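Local coordinates for single-stranded DNA-binding protein WHY3, chloroplastic (PDB 4KOQ), which binds single-stranded DNA in chloroplasts and nucleus, keeping the plastid genome stable by preventing illegitimate recombination, and represses transcription of the kinesin gene KP1, at residues P138-K141 with A142-A145; F90-P93 with F94-K97. All coordinates share one frame; numbering follows the deposited sequence.

Contact 1. Residues P138-K141 with A142-A145; sequences PITK and AEFA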
loop_
_atom_site.group_PDB
_atom_site.type_symbol
_atom_site.label_atom_id
_atom_site.label_comp_id
_atom_site.label_asym_id
_atom_site.label_seq_id
_atom_site.Cartn_x
_atom_site.Cartn_y
_atom_site.Cartn_z
ATOM N N PRO A 138 -6.061 22.028 13.982
ATOM C CA PRO A 138 -5.387 20.887 14.601
ATOM C C PRO A 138 -5.907 19.556 14.055
ATOM O O PRO A 138 -7.109 19.395 13.799
ATOM C CB PRO A 138 -5.776 21.015 16.076
ATOM C CG PRO A 138 -7.095 21.673 16.037
ATOM C CD PRO A 138 -7.128 22.567 14.831
ATOM N N ILE A 139 -4.981 18.632 13.867
ATOM C CA ILE A 139 -5.248 17.328 13.250
ATOM C C ILE A 139 -4.747 16.313 14.276
ATOM O O ILE A 139 -3.571 16.359 14.647
ATOM C CB ILE A 139 -4.419 17.225 11.912
ATOM C CG1 ILE A 139 -4.753 18.392 10.946
ATOM C CG2 ILE A 139 -4.621 15.929 11.165
ATOM C CD1 ILE A 139 -6.217 18.425 10.536
ATOM N N THR A 140 -5.601 15.414 14.734
ATOM C CA THR A 140 -5.168 14.373 15.680
ATOM C C THR A 140 -4.239 13.393 15.030
ATOM O O THR A 140 -4.203 13.270 13.800
ATOM C CB THR A 140 -6.344 13.574 16.294
ATOM O OG1 THR A 140 -7.009 12.808 15.278
ATOM C CG2 THR A 140 -7.363 14.508 17.014
ATOM N N LYS A 141 -3.518 12.613 15.846
ATOM C CA LYS A 141 -2.654 11.553 15.322
ATOM C C LYS A 141 -3.462 10.580 14.433
ATOM O O LYS A 141 -2.961 10.142 13.390
ATOM C CB LYS A 141 -1.977 10.794 16.491
ATOM C CG LYS A 141 -1.088 9.647 16.096
ATOM C CD LYS A 141 -0.516 8.997 17.359
ATOM C CE LYS A 141 0.354 7.801 17.068
ATOM N NZ LYS A 141 0.590 7.023 18.339
ATOM N N ALA A 142 -4.684 10.252 14.852
ATOM C CA ALA A 142 -5.559 9.340 14.100
ATOM C C ALA A 142 -5.981 9.931 12.766
ATOM O O ALA A 142 -5.976 9.265 11.740
ATOM C CB ALA A 142 -6.770 9.019 14.908
ATOM N N GLU A 143 -6.322 11.213 12.766
ATOM C CA GLU A 143 -6.695 11.891 11.521
ATOM C C GLU A 143 -5.489 12.008 10.598
ATOM O O GLU A 143 -5.593 11.830 9.380
ATOM C CB GLU A 143 -7.295 13.289 11.822
ATOM C CG GLU A 143 -8.668 13.243 12.443
ATOM C CD GLU A 143 -9.068 14.513 13.202
ATOM O OE1 GLU A 143 -8.204 15.356 13.549
ATOM O OE2 GLU A 143 -10.276 14.661 13.435
ATOM N N PHE A 144 -4.328 12.281 11.160
ATOM C CA PHE A 144 -3.127 12.382 10.351
ATOM C C PHE A 144 -2.786 11.016 9.757
ATOM O O PHE A 144 -2.310 10.916 8.622
ATOM C CB PHE A 144 -1.960 12.997 11.143
ATOM C CG PHE A 144 -0.806 13.407 10.282
ATOM C CD1 PHE A 144 -0.926 14.504 9.440
ATOM C CD2 PHE A 144 0.385 12.733 10.323
ATOM C CE1 PHE A 144 0.149 14.880 8.596
ATOM C CE2 PHE A 144 1.464 13.116 9.497
ATOM C CZ PHE A 144 1.324 14.194 8.646
ATOM N N ALA A 145 -3.027 9.936 10.503
ATOM C CA ALA A 145 -2.776 8.591 9.974
ATOM C C ALA A 145 -3.647 8.250 8.747
ATOM O O ALA A 145 -3.189 7.544 7.821
ATOM C CB ALA A 145 -2.991 7.490 11.094
#
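T140 and E143 grip each other in both directions where strand 131-140 turns into helix 141-158. T140 sits at the N-cap, and its OG1, held between its own N and carbonyl carbon (chi1 66°), accepts from E143 N at 3.1 Å. In return E143 folds back over the threonine: with CG beside the backbone N and the rest of the chain extended, its carboxylate reaches T140 N, and OE1 takes that N-H at 2.9 Å. The bond is nearly straight at 168°, but OE1 is approached on its anti side and from somewhat out of the carboxylate plane. The two side chains lie obliquely across one another, E143 CG resting 3.3 Å from T140 OG1.

After this polar pair the helix bonds begin, F144 N to T140 O at 2.8 Å and A145 N to K141 O at 2.9 Å. The CG2 branch of I139 lies 4.0 Å from F144 CB and at the edge of the phenyl ring, near its plane, while both residues also pack on F120 of strand 117-126. E143 OE1 has a second partner, a salt bridge from K17, whereas the extended K141 chain carries NZ to a salt bridge with E85 of the second subunit. The reciprocal T140–E143 pair is a capping box, here starting the helix that follows the second four-stranded sheet of the Whirly fold.

Contact 2. Residues F90-P93 with F94-K97; sequences FHDP and FKGK. With PO4 (phosphate ion), chain B.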
loop_
_atom_site.group_PDB
_atom_site.type_symbol
_atom_site.label_atom_id
_atom_site.label_comp_id
_atom_site.label_asym_id
_atom_site.label_seq_id
_atom_site.Cartn_x
_atom_site.Cartn_y
_atom_site.Cartn_z
ATOM N N PHE A 90 6.305 27.174 0.511
ATOM C CA PHE A 90 6.038 28.515 0.045
ATOM C C PHE A 90 5.670 28.517 -1.435
ATOM O O PHE A 90 6.430 28.016 -2.261
ATOM C CB PHE A 90 7.297 29.378 0.194
ATOM C CG PHE A 90 7.846 29.409 1.589
ATOM C CD1 PHE A 90 8.601 28.351 2.074
ATOM C CD2 PHE A 90 7.609 30.480 2.417
ATOM C CE1 PHE A 90 9.105 28.369 3.367
ATOM C CE2 PHE A 90 8.129 30.510 3.715
ATOM C CZ PHE A 90 8.861 29.456 4.184
ATOM N N HIS A 91 4.528 29.102 -1.755
ATOM C CA HIS A 91 4.046 29.177 -3.114
ATOM C C HIS A 91 3.719 30.613 -3.486
ATOM O O HIS A 91 3.046 31.318 -2.737
ATOM C CB HIS A 91 2.766 28.381 -3.298
ATOM C CG HIS A 91 2.960 26.883 -3.292
ATOM N ND1 HIS A 91 1.916 26.008 -3.514
ATOM C CD2 HIS A 91 4.047 26.112 -3.032
ATOM C CE1 HIS A 91 2.357 24.762 -3.425
ATOM N NE2 HIS A 91 3.645 24.793 -3.137
ATOM N N ASP A 92 4.146 30.999 -4.689
ATOM C CA ASP A 92 3.692 32.225 -5.330
ATOM C C ASP A 92 2.708 31.857 -6.430
ATOM O O ASP A 92 3.099 31.273 -7.431
ATOM C CB ASP A 92 4.878 32.971 -5.938
ATOM C CG ASP A 92 4.463 34.259 -6.649
ATOM O OD1 ASP A 92 3.258 34.455 -6.915
ATOM O OD2 ASP A 92 5.360 35.074 -6.951
ATOM N N PRO A 93 1.427 32.195 -6.248
ATOM C CA PRO A 93 0.344 31.793 -7.159
ATOM C C PRO A 93 0.398 32.510 -8.506
ATOM O O PRO A 93 -0.295 32.112 -9.439
ATOM C CB PRO A 93 -0.924 32.229 -6.436
ATOM C CG PRO A 93 -0.520 32.722 -5.122
ATOM C CD PRO A 93 0.929 32.977 -5.112
ATOM N N PHE A 94 1.199 33.564 -8.598
ATOM C CA PHE A 94 1.289 34.329 -9.832
ATOM C C PHE A 94 2.722 34.322 -10.321
ATOM O O PHE A 94 3.153 35.271 -10.972
ATOM C CB PHE A 94 0.816 35.775 -9.622
ATOM C CG PHE A 94 -0.551 35.896 -9.018
ATOM C CD1 PHE A 94 -1.685 35.614 -9.763
ATOM C CD2 PHE A 94 -0.706 36.310 -7.706
ATOM C CE1 PHE A 94 -2.953 35.729 -9.200
ATOM C CE2 PHE A 94 -1.965 36.425 -7.129
ATOM C CZ PHE A 94 -3.090 36.140 -7.877
ATOM N N LYS A 95 3.471 33.265 -10.010
ATOM C CA LYS A 95 4.818 33.147 -10.562
ATOM C C LYS A 95 4.702 33.176 -12.070
ATOM O O LYS A 95 3.794 32.562 -12.637
ATOM C CB LYS A 95 5.525 31.870 -10.108
ATOM C CG LYS A 95 6.454 32.088 -8.928
ATOM C CD LYS A 95 7.862 32.433 -9.361
ATOM C CE LYS A 95 8.618 31.220 -9.900
ATOM N NZ LYS A 95 8.919 30.205 -8.846
ATOM N N GLY A 96 5.613 33.907 -12.707
ATOM C CA GLY A 96 5.543 34.150 -14.135
ATOM C C GLY A 96 4.761 35.418 -14.384
ATOM O O GLY A 96 5.334 36.450 -14.722
ATOM N N LYS A 97 3.450 35.333 -14.182
ATOM C CA LYS A 97 2.539 36.453 -14.400
ATOM C C LYS A 97 2.946 37.761 -13.723
ATOM O O LYS A 97 3.623 37.765 -12.695
ATOM C CB LYS A 97 1.162 36.149 -13.801
ATOM C CG LYS A 97 0.355 35.096 -14.560
ATOM C CD LYS A 97 0.433 33.725 -13.905
ATOM C CE LYS A 97 -0.634 32.779 -14.445
ATOM N NZ LYS A 97 -0.782 31.565 -13.587
HETATM P P PO4 B . -1.506 27.343 -4.750
HETATM O O1 PO4 B . -2.803 27.542 -4.024
HETATM O O2 PO4 B . -0.848 28.672 -5.030
HETATM O O3 PO4 B . -0.534 26.526 -3.969
HETATM O O4 PO4 B . -1.790 26.594 -6.037
#
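A type I beta turn from D92 to K95, with an Asx turn nested in it, takes the chain out of strand 87-91 and into the loop that leads to strand 103-111. D92 opens it and supplies both acceptors. Its carbonyl O receives K95 N at 3.3 Å, a long bond whose donor stands well above the carbonyl plane. The tighter one closes the Asx turn: D92 OD1 takes the N-H of F94 at 2.8 Å, met from above the carboxylate plane. CG anti to the backbone N (chi1 179°) brings OD1 to that N-H. The other oxygen, OD2, accepts from G101 N, so the aspartate ties the turn to the far part of the same loop.

The remaining side chains pack round this frame. K95 CG lies 3.5 Å from D92 CB, the two side chains crossing, but the lysine then bends repeatedly and carries NZ 6.3 Å from D92 OD2, too far for a salt bridge. P93 CB stands over one face of the F94 ring, toward its rim and 4.3 Å from CD2, and both residues also touch V103.

One residue before the turn, H91 ND1 donates to phosphate O3, almost straight at 174°; the modelled 2.5 Å is unusually short and its exact value doubtful. H91 NE2 is hydrogen-bonded to E74 and F68 stacks on the ring, which together should hold its rotation. The ion probably came from the crystallisation liquor, but its setting, with H91, S69 and K105 round it, is consistent with a site able to hold an anion. If NE2 also donates, as a carboxylate partner suggests, the imidazole would be protonated, a state the E74 carboxylate and the phosphate would each favour.

Contact 2 comes first along the chain and contact 1 follows, both within the Whirly domain. They reach the same antiparallel beta-sheet from its two outermost strands, 87-91 for residues 90-97 and 131-140 for residues 138-145. Their centres are 30 Å apart, on opposite sides of the chain's centre, and the nearest atoms are still about 16 Å from each other, so neither touches the other. Their surroundings differ too: contact 1 meets the second subunit and K17, which lies in the segment required, by similarity, for single-stranded DNA binding, whereas contact 2 is a surface turn touched by no other protein chain and bordered by the phosphate.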